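Local coordinates for D-isomer specific 2-hydroxyacid dehydrogenase family protein (Aeromonas salmonicida subsp. salmonicida, PDB 3HG7) that probably acts as an NAD-dependent oxidoreductase of the D-isomer specific 2-hydroxyacid dehydrogenase family, at residues P101-Y106 with G149-H154; H110-M115 with K160-K165. The protein carries 1 engineered substitution. All blocks are in the same frame, centred on the assembly; numbering follows the deposited sequence.

Contact 1 of 2, residues P101-Y106 with G149-H154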
ATOM      1  N   PRO A 101     -10.047  -3.138   4.352  1.00 14.16           N
ATOM      2  CA  PRO A 101     -11.232  -2.715   3.618  1.00 14.83           C
ATOM      3  C   PRO A 101     -10.962  -1.790   2.432  1.00 13.69           C
ATOM      4  O   PRO A 101     -11.640  -1.901   1.415  1.00 13.30           O
ATOM      5  CB  PRO A 101     -12.052  -1.980   4.686  1.00 15.89           C
ATOM      6  CG  PRO A 101     -11.687  -2.609   5.952  1.00 22.65           C
ATOM      7  CD  PRO A 101     -10.268  -3.138   5.808  1.00 15.37           C
ATOM      8  N   LEU A 102     -10.003  -0.873   2.560  1.00 11.77           N
ATOM      9  CA  LEU A 102      -9.712   0.058   1.497  1.00 11.61           C
ATOM     10  C   LEU A 102      -9.090  -0.655   0.330  1.00 13.19           C
ATOM     11  O   LEU A 102      -9.420  -0.355  -0.833  1.00 13.20           O
ATOM     12  CB  LEU A 102      -8.763   1.163   2.012  1.00 11.41           C
ATOM     13  CG  LEU A 102      -9.509   2.183   2.861  1.00  7.80           C
ATOM     14  CD1 LEU A 102      -8.407   3.058   3.567  1.00 11.88           C
ATOM     15  CD2 LEU A 102     -10.436   3.072   2.056  1.00 11.42           C
ATOM     16  N   MET A 103      -8.219  -1.624   0.617  1.00 13.40           N
ATOM     17  CA  MET A 103      -7.653  -2.412  -0.467  1.00 13.95           C
ATOM     18  C   MET A 103      -8.676  -3.322  -1.152  1.00 14.54           C
ATOM     19  O   MET A 103      -8.623  -3.439  -2.346  1.00 13.55           O
ATOM     20  CB  MET A 103      -6.407  -3.200  -0.056  1.00 14.70           C
ATOM     21  CG  MET A 103      -5.163  -2.348  -0.201  1.00 43.17           C
ATOM     22  SD  MET A 103      -4.746  -1.844  -1.883  1.00 16.35           S
ATOM     23  CE  MET A 103      -3.119  -1.270  -1.406  1.00 42.92           C
ATOM     24  N   SER A 104      -9.597  -3.934  -0.404  1.00 15.67           N
ATOM     25  CA  SER A 104     -10.727  -4.682  -1.046  1.00 15.98           C
ATOM     26  C   SER A 104     -11.541  -3.801  -2.025  1.00 15.56           C
ATOM     27  O   SER A 104     -11.896  -4.231  -3.129  1.00 14.77           O
ATOM     28  CB  SER A 104     -11.650  -5.246   0.016  1.00 16.95           C
ATOM     29  OG  SER A 104     -11.111  -6.450   0.516  1.00 15.40           O
ATOM     30  N   GLU A 105     -11.848  -2.577  -1.601  1.00 15.30           N
ATOM     31  CA  GLU A 105     -12.588  -1.619  -2.429  1.00 16.12           C
ATOM     32  C   GLU A 105     -11.850  -1.279  -3.724  1.00 13.90           C
ATOM     33  O   GLU A 105     -12.444  -1.216  -4.789  1.00 10.97           O
ATOM     34  CB  GLU A 105     -12.866  -0.347  -1.628  1.00 17.01           C
ATOM     35  CG  GLU A 105     -13.798  -0.546  -0.420  1.00 20.12           C
ATOM     36  CD  GLU A 105     -13.886   0.713   0.437  1.00 18.08           C
ATOM     37  OE1 GLU A 105     -13.274   1.744   0.056  1.00 20.39           O
ATOM     38  OE2 GLU A 105     -14.578   0.687   1.481  1.00 20.54           O
ATOM     39  N   TYR A 106     -10.545  -1.046  -3.613  1.00 14.13           N
ATOM     40  CA  TYR A 106      -9.724  -0.686  -4.764  1.00 13.62           C
ATOM     41  C   TYR A 106      -9.633  -1.859  -5.722  1.00 13.15           C
ATOM     42  O   TYR A 106      -9.846  -1.714  -6.944  1.00 12.05           O
ATOM     43  CB  TYR A 106      -8.305  -0.312  -4.290  1.00 14.75           C
ATOM     44  CG  TYR A 106      -7.335  -0.073  -5.417  1.00 10.62           C
ATOM     45  CD1 TYR A 106      -7.172   1.205  -5.951  1.00 16.02           C
ATOM     46  CD2 TYR A 106      -6.542  -1.120  -5.907  1.00 16.40           C
ATOM     47  CE1 TYR A 106      -6.269   1.441  -6.965  1.00 12.19           C
ATOM     48  CE2 TYR A 106      -5.643  -0.918  -6.928  1.00 12.42           C
ATOM     49  CZ  TYR A 106      -5.520   0.366  -7.449  1.00 16.07           C
ATOM     50  OH  TYR A 106      -4.646   0.605  -8.445  1.00 13.62           O
ATOM     51  N   GLY A 149      -1.146 -11.083   5.144  1.00 25.59           N
ATOM     52  CA  GLY A 149      -1.351 -10.261   6.322  1.00 24.61           C
ATOM     53  C   GLY A 149      -2.774  -9.764   6.360  1.00 23.64           C
ATOM     54  O   GLY A 149      -3.646 -10.327   5.705  1.00 22.47           O
ATOM     55  N   SER A 150      -3.012  -8.674   7.082  1.00 22.87           N
ATOM     56  CA  SER A 150      -4.371  -8.178   7.213  1.00 22.40           C
ATOM     57  C   SER A 150      -4.918  -7.688   5.871  1.00 21.51           C
ATOM     58  O   SER A 150      -6.133  -7.777   5.636  1.00 20.79           O
ATOM     59  CB  SER A 150      -4.470  -7.064   8.240  1.00 23.04           C
ATOM     60  OG  SER A 150      -3.818  -5.886   7.793  1.00 18.38           O
ATOM     61  N   ILE A 151      -4.031  -7.185   5.008  1.00 20.28           N
ATOM     62  CA  ILE A 151      -4.466  -6.715   3.679  1.00 19.57           C
ATOM     63  C   ILE A 151      -4.882  -7.921   2.817  1.00 19.51           C
ATOM     64  O   ILE A 151      -5.996  -7.946   2.255  1.00 19.40           O
ATOM     65  CB  ILE A 151      -3.403  -5.871   2.960  1.00 18.91           C
ATOM     66  CG1 ILE A 151      -3.157  -4.556   3.723  1.00 19.54           C
ATOM     67  CG2 ILE A 151      -3.869  -5.500   1.542  1.00 20.04           C
ATOM     68  CD1 ILE A 151      -2.130  -3.634   3.081  1.00 20.12           C
ATOM     69  N   GLY A 152      -4.001  -8.918   2.720  1.00 18.62           N
ATOM     70  CA  GLY A 152      -4.292 -10.141   1.942  1.00 19.00           C
ATOM     71  C   GLY A 152      -5.555 -10.824   2.408  1.00 19.31           C
ATOM     72  O   GLY A 152      -6.393 -11.243   1.582  1.00 17.36           O
ATOM     73  N   GLN A 153      -5.684 -10.958   3.730  1.00 20.04           N
ATOM     74  CA  GLN A 153      -6.879 -11.558   4.327  1.00 20.49           C
ATOM     75  C   GLN A 153      -8.162 -10.807   3.977  1.00 19.22           C
ATOM     76  O   GLN A 153      -9.164 -11.424   3.637  1.00 17.71           O
ATOM     77  CB  GLN A 153      -6.751 -11.683   5.841  1.00 21.99           C
ATOM     78  CG  GLN A 153      -5.840 -12.799   6.305  1.00 26.65           C
ATOM     79  CD  GLN A 153      -5.442 -12.616   7.753  1.00 23.58           C
ATOM     80  OE1 GLN A 153      -6.299 -12.577   8.644  1.00 27.44           O
ATOM     81  NE2 GLN A 153      -4.139 -12.468   8.001  1.00 26.92           N
ATOM     82  N   HIS A 154      -8.153  -9.478   4.042  1.00 18.98           N
ATOM     83  CA  HIS A 154      -9.413  -8.784   3.737  1.00 18.85           C
ATOM     84  C   HIS A 154      -9.838  -8.984   2.268  1.00 17.45           C
ATOM     85  O   HIS A 154     -11.019  -9.274   1.983  1.00 16.11           O
ATOM     86  CB  HIS A 154      -9.395  -7.306   4.128  1.00 20.23           C
ATOM     87  CG  HIS A 154     -10.765  -6.738   4.344  1.00 23.08           C
ATOM     88  ND1 HIS A 154     -11.589  -6.369   3.302  1.00 21.90           N
ATOM     89  CD2 HIS A 154     -11.462  -6.493   5.482  1.00 22.54           C
ATOM     90  CE1 HIS A 154     -12.732  -5.916   3.788  1.00 23.00           C
ATOM     91  NE2 HIS A 154     -12.683  -5.985   5.109  1.00 23.15           N
TER

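Contact 2 of 2, residues H110-M115 with K160-K165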
ATOM      1  N   HIS A 110     -11.719  -1.958  -9.283  1.00 11.58           N
ATOM      2  CA  HIS A 110     -10.964  -2.049 -10.530  1.00 10.56           C
ATOM      3  C   HIS A 110     -11.298  -3.356 -11.256  1.00 10.19           C
ATOM      4  O   HIS A 110     -11.424  -3.398 -12.475  1.00  9.08           O
ATOM      5  CB  HIS A 110      -9.473  -1.948 -10.290  1.00 12.69           C
ATOM      6  CG  HIS A 110      -8.991  -0.529 -10.218  1.00 13.59           C
ATOM      7  ND1 HIS A 110      -8.731   0.214 -11.346  1.00 15.10           N
ATOM      8  CD2 HIS A 110      -8.740   0.280  -9.166  1.00 14.08           C
ATOM      9  CE1 HIS A 110      -8.328   1.423 -10.993  1.00 13.35           C
ATOM     10  NE2 HIS A 110      -8.346   1.501  -9.676  1.00 16.35           N
ATOM     11  N   LEU A 111     -11.447  -4.414 -10.483  1.00  9.20           N
ATOM     12  CA  LEU A 111     -11.713  -5.705 -11.063  1.00  9.50           C
ATOM     13  C   LEU A 111     -13.089  -5.708 -11.733  1.00 10.39           C
ATOM     14  O   LEU A 111     -13.231  -6.161 -12.873  1.00  9.37           O
ATOM     15  CB  LEU A 111     -11.635  -6.800  -9.997  1.00  9.81           C
ATOM     16  CG  LEU A 111     -12.043  -8.208 -10.443  1.00 13.63           C
ATOM     17  CD1 LEU A 111     -11.111  -8.684 -11.524  1.00 10.52           C
ATOM     18  CD2 LEU A 111     -12.148  -9.240  -9.260  1.00 10.52           C
ATOM     19  N   LEU A 112     -14.095  -5.190 -11.040  1.00 11.38           N
ATOM     20  CA  LEU A 112     -15.437  -5.212 -11.619  1.00 11.74           C
ATOM     21  C   LEU A 112     -15.498  -4.190 -12.751  1.00 11.23           C
ATOM     22  O   LEU A 112     -16.187  -4.436 -13.726  1.00 11.95           O
ATOM     23  CB  LEU A 112     -16.482  -4.948 -10.551  1.00 13.68           C
ATOM     24  CG  LEU A 112     -16.551  -6.101  -9.543  1.00  8.62           C
ATOM     25  CD1 LEU A 112     -17.290  -5.705  -8.280  1.00 14.34           C
ATOM     26  CD2 LEU A 112     -17.261  -7.287 -10.298  1.00 14.84           C
ATOM     27  N   SER A 113     -14.755  -3.069 -12.641  1.00  9.37           N
ATOM     28  CA  SER A 113     -14.690  -2.133 -13.767  1.00  9.80           C
ATOM     29  C   SER A 113     -14.280  -2.847 -15.058  1.00 10.57           C
ATOM     30  O   SER A 113     -14.909  -2.670 -16.104  1.00 10.98           O
ATOM     31  CB  SER A 113     -13.787  -0.929 -13.472  1.00  9.78           C
ATOM     32  OG  SER A 113     -13.749  -0.078 -14.615  1.00 13.59           O
ATOM     33  N   LEU A 114     -13.231  -3.652 -14.950  1.00 10.56           N
ATOM     34  CA  LEU A 114     -12.698  -4.437 -16.051  1.00 11.44           C
ATOM     35  C   LEU A 114     -13.653  -5.524 -16.537  1.00 10.55           C
ATOM     36  O   LEU A 114     -13.927  -5.671 -17.735  1.00 11.19           O
ATOM     37  CB  LEU A 114     -11.401  -5.112 -15.612  1.00 11.83           C
ATOM     38  CG  LEU A 114     -10.212  -4.163 -15.470  1.00 16.40           C
ATOM     39  CD1 LEU A 114      -9.105  -4.951 -14.805  1.00 13.87           C
ATOM     40  CD2 LEU A 114      -9.802  -3.567 -16.838  1.00 13.95           C
ATOM     41  N   MET A 115     -14.104  -6.336 -15.593  1.00 11.14           N
ATOM     42  CA  MET A 115     -15.018  -7.450 -15.912  1.00 11.09           C
ATOM     43  C   MET A 115     -16.319  -7.014 -16.610  1.00 10.87           C
ATOM     44  O   MET A 115     -16.808  -7.717 -17.487  1.00 10.74           O
ATOM     45  CB  MET A 115     -15.314  -8.251 -14.622  1.00 11.70           C
ATOM     46  CG  MET A 115     -14.165  -9.157 -14.082  1.00 18.06           C
ATOM     47  SD  MET A 115     -13.478 -10.352 -15.260  1.00 12.79           S
ATOM     48  CE  MET A 115     -14.827 -11.566 -15.395  1.00 17.66           C
ATOM     49  N   LYS A 160     -14.046 -14.434  -1.598  1.00 17.18           N
ATOM     50  CA  LYS A 160     -14.935 -15.512  -1.179  1.00 17.71           C
ATOM     51  C   LYS A 160     -16.390 -15.035  -1.170  1.00 15.57           C
ATOM     52  O   LYS A 160     -17.279 -15.762  -1.598  1.00 14.26           O
ATOM     53  CB  LYS A 160     -14.501 -16.118   0.179  1.00 19.21           C
ATOM     54  CG  LYS A 160     -13.733 -17.440   0.017  1.00 27.53           C
ATOM     55  CD  LYS A 160     -14.690 -18.664   0.091  1.00 22.70           C
ATOM     56  CE  LYS A 160     -14.513 -19.701  -1.032  1.00 27.40           C
ATOM     57  NZ  LYS A 160     -13.095 -19.929  -1.386  1.00 23.94           N
ATOM     58  N   HIS A 161     -16.613 -13.803  -0.728  1.00 14.40           N
ATOM     59  CA  HIS A 161     -17.935 -13.177  -0.795  1.00 14.39           C
ATOM     60  C   HIS A 161     -18.466 -13.165  -2.235  1.00 15.46           C
ATOM     61  O   HIS A 161     -19.659 -13.409  -2.472  1.00 16.39           O
ATOM     62  CB  HIS A 161     -17.909 -11.737  -0.287  1.00 14.10           C
ATOM     63  CG  HIS A 161     -19.218 -11.043  -0.453  1.00 14.42           C
ATOM     64  ND1 HIS A 161     -20.312 -11.318   0.347  1.00 15.65           N
ATOM     65  CD2 HIS A 161     -19.655 -10.186  -1.406  1.00 14.69           C
ATOM     66  CE1 HIS A 161     -21.341 -10.593  -0.059  1.00 14.57           C
ATOM     67  NE2 HIS A 161     -20.973  -9.913  -1.130  1.00 15.97           N
ATOM     68  N   PHE A 162     -17.573 -12.900  -3.184  1.00 15.25           N
ATOM     69  CA  PHE A 162     -17.976 -12.882  -4.608  1.00 15.89           C
ATOM     70  C   PHE A 162     -17.951 -14.271  -5.254  1.00 17.36           C
ATOM     71  O   PHE A 162     -18.163 -14.426  -6.457  1.00 18.12           O
ATOM     72  CB  PHE A 162     -17.165 -11.817  -5.384  1.00 14.12           C
ATOM     73  CG  PHE A 162     -17.647 -10.426  -5.149  1.00 19.65           C
ATOM     74  CD1 PHE A 162     -18.845  -9.980  -5.685  1.00 12.86           C
ATOM     75  CD2 PHE A 162     -16.912  -9.557  -4.348  1.00 12.91           C
ATOM     76  CE1 PHE A 162     -19.299  -8.682  -5.443  1.00 19.52           C
ATOM     77  CE2 PHE A 162     -17.354  -8.253  -4.119  1.00 20.35           C
ATOM     78  CZ  PHE A 162     -18.540  -7.817  -4.651  1.00 12.39           C
ATOM     79  N   GLY A 163     -17.754 -15.293  -4.423  1.00 17.28           N
ATOM     80  CA  GLY A 163     -17.932 -16.670  -4.879  1.00 16.67           C
ATOM     81  C   GLY A 163     -16.710 -17.150  -5.625  1.00 16.03           C
ATOM     82  O   GLY A 163     -16.775 -18.141  -6.347  1.00 15.74           O
ATOM     83  N   MET A 164     -15.598 -16.432  -5.447  1.00 15.15           N
ATOM     84  CA  MET A 164     -14.304 -16.829  -6.013  1.00 15.26           C
ATOM     85  C   MET A 164     -13.638 -17.916  -5.164  1.00 17.15           C
ATOM     86  O   MET A 164     -13.868 -17.990  -3.958  1.00 17.40           O
ATOM     87  CB  MET A 164     -13.371 -15.613  -6.098  1.00 14.37           C
ATOM     88  CG  MET A 164     -13.758 -14.644  -7.220  1.00  8.46           C
ATOM     89  SD  MET A 164     -12.891 -13.096  -7.188  1.00 11.84           S
ATOM     90  CE  MET A 164     -11.541 -13.415  -8.340  1.00  4.52           C
ATOM     91  N   LYS A 165     -12.800 -18.732  -5.803  1.00 18.64           N
ATOM     92  CA  LYS A 165     -11.835 -19.561  -5.103  1.00 21.26           C
ATOM     93  C   LYS A 165     -10.719 -18.617  -4.691  1.00 21.29           C
ATOM     94  O   LYS A 165     -10.378 -17.695  -5.453  1.00 20.94           O
ATOM     95  CB  LYS A 165     -11.279 -20.671  -6.008  1.00 23.18           C
ATOM     96  CG  LYS A 165     -12.300 -21.757  -6.378  1.00 39.57           C
ATOM     97  CD  LYS A 165     -11.660 -23.117  -6.802  1.00 26.53           C
ATOM     98  CE  LYS A 165     -10.385 -23.530  -5.988  1.00 39.81           C
ATOM     99  NZ  LYS A 165     -10.399 -23.302  -4.496  1.00 27.83           N
TER

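Contact 1 of 2, residues P101-Y106 with G149-H154
His154 and Ile151 lie on helix 150-161, which follows the glycine-rich turn of what is probably a Rossmann-type NAD-binding domain. Both meet the start of helix 100-115. The two short helical segments cross at -48°, with their axes 8.5 Å apart at the closest point.

His154 contributes the largest share of the buried surface. Its CG is anti to the backbone N (chi1 -157°), which sets one face of the imidazole against Pro101 and turns its ND1 edge to Ser104. Pro101 CA is 3.7 Å from the centroid of the His154 ring and 19° off the ring normal, a CH-pi contact. The Pro101 ring continues over the same imidazole, with Pro101 CG 3.6 Å from His154 NE2.

Ser104 approaches the edge of the imidazole, in its plane. Ser104 OG and His154 ND1 form a hydrogen bond of 2.8 Å, and either could be the donor. The hydroxyl also bonds to Thr158 OG1, one turn further along helix 150-161. Thr158 OG1 in turn bonds to His154 O. The face contact and the in-plane bond together probably restrict rotation of the imidazole.

The second patch is apolar. Ile151 CG2, anti to its own backbone N, lies 3.8 Å from Met103 CB. The same methyl is also 3.8 Å from Met103 CG. The Met103 side chain also touches Val229 and Ser281 in neighbouring loops.

Gly149 is the N-cap of helix 150-161. With Gly147 and Gly152 it fits the GxGxxG pattern, though a dinucleotide role here is inferred. A glycerol, probably from the crystallisation liquor, lies about 4 Å from the Ile151 side chain. The strand-turn-helix from strand 142-146 into helix 150-161 is typical of Rossmann-type dinucleotide-binding domains.

Contact 2 of 2, residues H110-M115 with K160-K165
Gly163 N donates a 2.9 Å backbone hydrogen bond to Lys160 O at the end of helix 150-161, in the turn that carries Phe162 and Met164 to Leu112 and Leu111. Phe162 is the first residue to leave the helical conformation. Gly163 has a positive phi of 81° and is the C-prime residue of a Schellman motif, in which Met164 N also pairs with Gly159 O. The turn presents Phe162 and Met164 toward helix 100-115.

No hydrogen bond joins the two segments. The contact consists of two pairs of apolar side chains, neither of them tight. Leu111 CD2 meets the terminal methyl of Met164, with Met164 CE 4.3 Å away. Met164 is extended through chi2 (170°) and then turns at its sulfur (chi3 95°), placing CE beside the leucine branch. Leu112 sends CD1 to the far end of the aromatic ring, 4.4 Å from Phe162 CZ. The methyl comes to the ring obliquely. Over one face of the Phe162 ring lies His161 CD2 of the preceding residue, 3.9 Å above its plane.

The closest CA atoms across the contact, those of Leu112 and Phe162, are 10.7 Å apart. The backbones are well apart, and only side-chain ends meet.

Leu138 touches both Leu111 and Leu112, and the ring of Phe108 meets that of Phe162. Leu111 and Met164 both rest on Val197 of strand 197-200. Leu111 also packs on Ile225 and Phe227 of strand 225-228. After the turn the chain enters strand 165-169, so the contact lies where two helices cover one side of the seven-stranded parallel sheet.

Both contacts join helix 100-115 to helix 150-161. Contact 1 uses the start of each helix. Contact 2 uses the end of the first helix and the turn that closes the second. Their centres are about 13 Å apart. Contact 1 is nearer the centre of the chain and covers more surface, 243 Å² against 108 Å². It combines a polar bond, a CH-pi contact and a small apolar patch beside the glycine-rich turn. Contact 2 is wholly apolar across its segments, and its centre lies about 20 Å from the centre of the chain. Each is partly buried, with two buried residues among those that touch.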